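Local coordinates for lipoprotein (Bacillus anthracis, PDB 4JG9), which is of unknown function but, as a putative lipoprotein with a two-sheet all-beta fold, is probably tethered to the cell membrane by a lipid, at residues M91-S105 against T131-L145. Residues are numbered along the deposited sequence; the frame is centred on the assembly and turned at random.
Sequences MWYFLDPEMPTGKLS and TTSNTIDSTTNELPL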
# COMPACT_ATOMS: atom_id res chain seq x y z
N MSE A 91 -16.70 -13.30 3.68
CA MSE A 91 -17.87 -12.46 3.76
C MSE A 91 -17.84 -11.55 4.99
O MSE A 91 -17.59 -11.99 6.12
CB MSE A 91 -19.14 -13.32 3.70
CG MSE A 91 -19.70 -13.45 2.27
SE MSE A 91 -20.70 -11.83 1.83
CE MSE A 91 -21.36 -11.64 3.65
N TRP A 92 -18.03 -10.25 4.75
CA TRP A 92 -18.10 -9.29 5.84
C TRP A 92 -19.54 -8.88 6.09
O TRP A 92 -20.35 -8.84 5.16
CB TRP A 92 -17.23 -8.08 5.54
CG TRP A 92 -15.80 -8.33 5.84
CD1 TRP A 92 -14.97 -9.21 5.19
CD2 TRP A 92 -15.01 -7.71 6.85
NE1 TRP A 92 -13.72 -9.18 5.75
CE2 TRP A 92 -13.71 -8.26 6.76
CE3 TRP A 92 -15.27 -6.74 7.83
CZ2 TRP A 92 -12.67 -7.88 7.61
CZ3 TRP A 92 -14.23 -6.36 8.67
CH2 TRP A 92 -12.94 -6.93 8.56
N TYR A 93 -19.86 -8.59 7.35
CA TYR A 93 -21.23 -8.29 7.75
C TYR A 93 -21.31 -6.97 8.50
O TYR A 93 -20.57 -6.75 9.48
CB TYR A 93 -21.77 -9.42 8.64
CG TYR A 93 -21.85 -10.76 7.97
CD1 TYR A 93 -20.75 -11.61 7.94
CD2 TYR A 93 -23.03 -11.20 7.38
CE1 TYR A 93 -20.82 -12.86 7.32
CE2 TYR A 93 -23.11 -12.44 6.76
CZ TYR A 93 -22.01 -13.27 6.74
OH TYR A 93 -22.07 -14.51 6.13
N PHE A 94 -22.23 -6.12 8.06
CA PHE A 94 -22.41 -4.79 8.64
C PHE A 94 -23.63 -4.78 9.54
O PHE A 94 -24.73 -4.45 9.10
CB PHE A 94 -22.50 -3.74 7.54
CG PHE A 94 -21.37 -3.83 6.56
CD1 PHE A 94 -20.10 -3.44 6.93
CD2 PHE A 94 -21.58 -4.34 5.30
CE1 PHE A 94 -19.05 -3.55 6.05
CE2 PHE A 94 -20.54 -4.45 4.41
CZ PHE A 94 -19.27 -4.05 4.79
N LEU A 95 -23.40 -5.15 10.80
CA LEU A 95 -24.45 -5.39 11.78
C LEU A 95 -25.05 -4.09 12.29
O LEU A 95 -26.23 -4.04 12.65
CB LEU A 95 -23.89 -6.19 12.95
CG LEU A 95 -23.01 -7.38 12.55
CD1 LEU A 95 -22.35 -8.00 13.77
CD2 LEU A 95 -23.84 -8.44 11.82
N ASP A 96 -24.23 -3.06 12.32
CA ASP A 96 -24.65 -1.75 12.81
C ASP A 96 -25.78 -1.19 11.93
O ASP A 96 -25.60 -0.95 10.73
CB ASP A 96 -23.45 -0.82 12.83
CG ASP A 96 -23.74 0.52 13.47
OD1 ASP A 96 -24.92 0.84 13.73
OD2 ASP A 96 -22.76 1.27 13.70
N PRO A 97 -26.98 -1.00 12.53
CA PRO A 97 -28.13 -0.45 11.82
C PRO A 97 -27.91 1.01 11.43
O PRO A 97 -28.66 1.54 10.61
CB PRO A 97 -29.27 -0.56 12.85
CG PRO A 97 -28.61 -0.64 14.16
CD PRO A 97 -27.30 -1.36 13.92
N GLU A 98 -26.90 1.64 12.02
CA GLU A 98 -26.54 3.00 11.64
C GLU A 98 -25.10 3.08 11.10
O GLU A 98 -24.36 4.01 11.40
CB GLU A 98 -26.75 3.96 12.81
CG GLU A 98 -28.20 4.39 12.98
CD GLU A 98 -28.46 5.05 14.32
OE1 GLU A 98 -27.67 5.93 14.72
OE2 GLU A 98 -29.46 4.69 14.97
N MSE A 99 -24.72 2.07 10.31
CA MSE A 99 -23.42 2.02 9.68
C MSE A 99 -23.21 3.28 8.86
O MSE A 99 -24.04 3.60 8.01
CB MSE A 99 -23.33 0.83 8.74
CG MSE A 99 -21.93 0.60 8.21
SE MSE A 99 -20.86 -0.36 9.51
CE MSE A 99 -19.17 0.10 8.76
N PRO A 100 -22.10 3.98 9.09
CA PRO A 100 -21.81 5.21 8.34
C PRO A 100 -21.64 4.93 6.86
O PRO A 100 -21.26 3.82 6.48
CB PRO A 100 -20.48 5.68 8.92
CG PRO A 100 -20.32 4.93 10.20
CD PRO A 100 -21.01 3.63 10.01
N THR A 101 -21.90 5.93 6.03
CA THR A 101 -21.71 5.79 4.59
C THR A 101 -20.26 6.12 4.21
O THR A 101 -19.66 7.04 4.78
CB THR A 101 -22.63 6.77 3.83
OG1 THR A 101 -23.98 6.54 4.21
CG2 THR A 101 -22.46 6.63 2.31
N GLY A 102 -19.69 5.37 3.26
CA GLY A 102 -18.38 5.69 2.72
C GLY A 102 -17.60 4.49 2.20
O GLY A 102 -18.03 3.35 2.36
N LYS A 103 -16.45 4.73 1.59
CA LYS A 103 -15.61 3.61 1.20
C LYS A 103 -15.07 2.97 2.48
O LYS A 103 -14.83 3.66 3.49
CB LYS A 103 -14.43 4.06 0.33
CG LYS A 103 -14.76 4.93 -0.84
CD LYS A 103 -15.55 4.23 -1.91
CE LYS A 103 -15.55 5.11 -3.16
NZ LYS A 103 -16.71 4.80 -4.02
N LEU A 104 -14.86 1.67 2.44
CA LEU A 104 -14.36 0.94 3.61
C LEU A 104 -12.86 0.72 3.51
O LEU A 104 -12.37 0.23 2.49
CB LEU A 104 -15.07 -0.41 3.74
CG LEU A 104 -14.66 -1.33 4.88
CD1 LEU A 104 -15.25 -0.85 6.19
CD2 LEU A 104 -15.12 -2.74 4.58
N SER A 105 -12.14 1.09 4.57
CA SER A 105 -10.70 0.84 4.63
C SER A 105 -10.33 -0.13 5.74
O SER A 105 -10.90 -0.11 6.84
CB SER A 105 -9.91 2.14 4.82
OG SER A 105 -10.24 3.13 3.85
N THR A 131 -8.40 0.24 0.64
CA THR A 131 -9.79 0.68 0.63
C THR A 131 -10.62 0.04 -0.47
O THR A 131 -10.16 -0.13 -1.59
CB THR A 131 -9.80 2.22 0.45
OG1 THR A 131 -9.04 2.82 1.51
CG2 THR A 131 -11.23 2.78 0.45
N THR A 132 -11.87 -0.31 -0.16
CA THR A 132 -12.75 -0.89 -1.17
C THR A 132 -13.03 0.14 -2.25
O THR A 132 -12.98 1.34 -1.97
CB THR A 132 -14.09 -1.31 -0.58
OG1 THR A 132 -14.75 -0.16 -0.01
CG2 THR A 132 -13.87 -2.38 0.51
N SER A 133 -13.32 -0.30 -3.47
CA SER A 133 -13.67 0.67 -4.51
C SER A 133 -15.11 1.08 -4.35
O SER A 133 -15.53 2.13 -4.85
CB SER A 133 -13.44 0.14 -5.92
OG SER A 133 -14.25 -0.99 -6.18
N ASN A 134 -15.88 0.26 -3.65
CA ASN A 134 -17.31 0.55 -3.50
C ASN A 134 -17.63 1.28 -2.20
O ASN A 134 -16.88 1.20 -1.21
CB ASN A 134 -18.12 -0.74 -3.59
CG ASN A 134 -17.83 -1.68 -2.44
OD1 ASN A 134 -16.72 -2.19 -2.30
ND2 ASN A 134 -18.85 -1.94 -1.63
N THR A 135 -18.75 1.98 -2.20
CA THR A 135 -19.20 2.74 -1.05
C THR A 135 -20.22 1.91 -0.31
O THR A 135 -21.15 1.39 -0.93
CB THR A 135 -19.88 4.04 -1.50
OG1 THR A 135 -18.98 4.80 -2.32
CG2 THR A 135 -20.34 4.87 -0.31
N ILE A 136 -20.07 1.76 1.01
CA ILE A 136 -21.06 1.03 1.79
C ILE A 136 -21.93 2.01 2.56
O ILE A 136 -21.59 3.19 2.66
CB ILE A 136 -20.42 0.04 2.79
CG1 ILE A 136 -19.75 0.81 3.93
CG2 ILE A 136 -19.42 -0.89 2.10
CD1 ILE A 136 -19.23 -0.07 5.03
N ASP A 137 -23.06 1.52 3.08
CA ASP A 137 -23.96 2.30 3.93
C ASP A 137 -24.77 1.35 4.82
O ASP A 137 -24.51 0.14 4.84
CB ASP A 137 -24.89 3.17 3.08
CG ASP A 137 -25.71 2.37 2.08
OD1 ASP A 137 -26.01 1.18 2.33
OD2 ASP A 137 -26.02 2.92 1.00
N SER A 138 -25.77 1.89 5.52
CA SER A 138 -26.62 1.11 6.43
C SER A 138 -27.44 0.01 5.75
O SER A 138 -27.96 -0.88 6.42
CB SER A 138 -27.56 2.05 7.17
OG SER A 138 -28.32 2.81 6.24
N THR A 139 -27.54 0.06 4.43
CA THR A 139 -28.32 -0.92 3.67
C THR A 139 -27.46 -1.99 3.00
O THR A 139 -27.99 -2.93 2.40
CB THR A 139 -29.14 -0.25 2.54
OG1 THR A 139 -28.30 -0.06 1.39
CG2 THR A 139 -29.71 1.08 2.99
N THR A 140 -26.14 -1.85 3.06
CA THR A 140 -25.27 -2.85 2.44
C THR A 140 -25.38 -4.23 3.08
O THR A 140 -25.48 -5.24 2.40
CB THR A 140 -23.80 -2.41 2.48
OG1 THR A 140 -23.66 -1.15 1.83
CG2 THR A 140 -22.93 -3.41 1.77
N ASN A 141 -25.37 -4.25 4.41
CA ASN A 141 -25.53 -5.49 5.15
C ASN A 141 -24.37 -6.46 5.04
O ASN A 141 -23.76 -6.81 6.03
CB ASN A 141 -26.85 -6.16 4.78
CG ASN A 141 -28.05 -5.34 5.20
OD1 ASN A 141 -27.95 -4.47 6.05
ND2 ASN A 141 -29.19 -5.63 4.59
N GLU A 142 -24.06 -6.89 3.82
CA GLU A 142 -22.96 -7.83 3.63
C GLU A 142 -22.15 -7.57 2.36
O GLU A 142 -22.66 -7.05 1.38
CB GLU A 142 -23.45 -9.28 3.68
CG GLU A 142 -24.15 -9.76 2.43
CD GLU A 142 -24.64 -11.18 2.55
OE1 GLU A 142 -25.05 -11.59 3.65
OE2 GLU A 142 -24.63 -11.90 1.53
N LEU A 143 -20.88 -7.95 2.40
CA LEU A 143 -19.94 -7.70 1.32
C LEU A 143 -18.76 -8.67 1.35
O LEU A 143 -18.11 -8.83 2.38
CB LEU A 143 -19.43 -6.24 1.39
CG LEU A 143 -18.51 -5.77 0.26
CD1 LEU A 143 -19.27 -5.61 -1.04
CD2 LEU A 143 -17.77 -4.48 0.61
N PRO A 144 -18.48 -9.33 0.22
CA PRO A 144 -17.35 -10.26 0.14
C PRO A 144 -16.04 -9.53 -0.10
O PRO A 144 -15.98 -8.68 -0.98
CB PRO A 144 -17.69 -11.14 -1.05
CG PRO A 144 -18.77 -10.44 -1.79
CD PRO A 144 -19.19 -9.20 -1.05
N LEU A 145 -15.03 -9.84 0.70
CA LEU A 145 -13.72 -9.23 0.57
C LEU A 145 -12.65 -10.30 0.49
O LEU A 145 -12.61 -11.23 1.31
CB LEU A 145 -13.44 -8.33 1.78
CG LEU A 145 -14.39 -7.16 1.98
CD1 LEU A 145 -14.01 -6.38 3.23
CD2 LEU A 145 -14.37 -6.27 0.76
O HOH W 1 -26.69 -3.01 8.12
O HOH W 2 -25.29 4.82 6.08
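Thr132 OG1 is gripped from two directions: it accepts from Leu104 N at 3.1 Å and gives its own proton to Asn134 O at 2.8 Å, in the plane of that carbonyl. It sits where the chain turns a corner at Ser133 and Asn134 in a fold of two antiparallel sheets, and both segments pass from one sheet to the other. In one, strand 91-94 pairs antiparallel with strand 142-145, with Trp92 and Leu143 as a hydrogen-bonded pair; in the other, Gly102 and Ile136 exchange two backbone bonds. At the same corner, Lys103 NZ donates to Thr135 OG1 (2.8 Å) and Ser133 O (3.0 Å), a bend at chi2 (-68°) turning the otherwise extended chain so that NZ reaches these acceptors.

Between the sheets the contact is apolar. Ile136 CD1 lies over one face of the Phe94 ring and also meets Met99 CE at 3.7 Å, and Leu104, which packs on Ile159 and Val161 of strand 153-161, brings CD2 against Leu145 CD1. Within the first sheet, Leu143 CB reaches the Phe94 ring edge near CE2 from the adjacent strand. At the loop end, water 2 joins Met99 O, Thr101 OG1 and Ser138 N, linking the two connections. Leu145 crosses Trp92 at about a right angle, its CD1 3.6 Å from the centroid of the five-membered ring and only 12° off the ring normal.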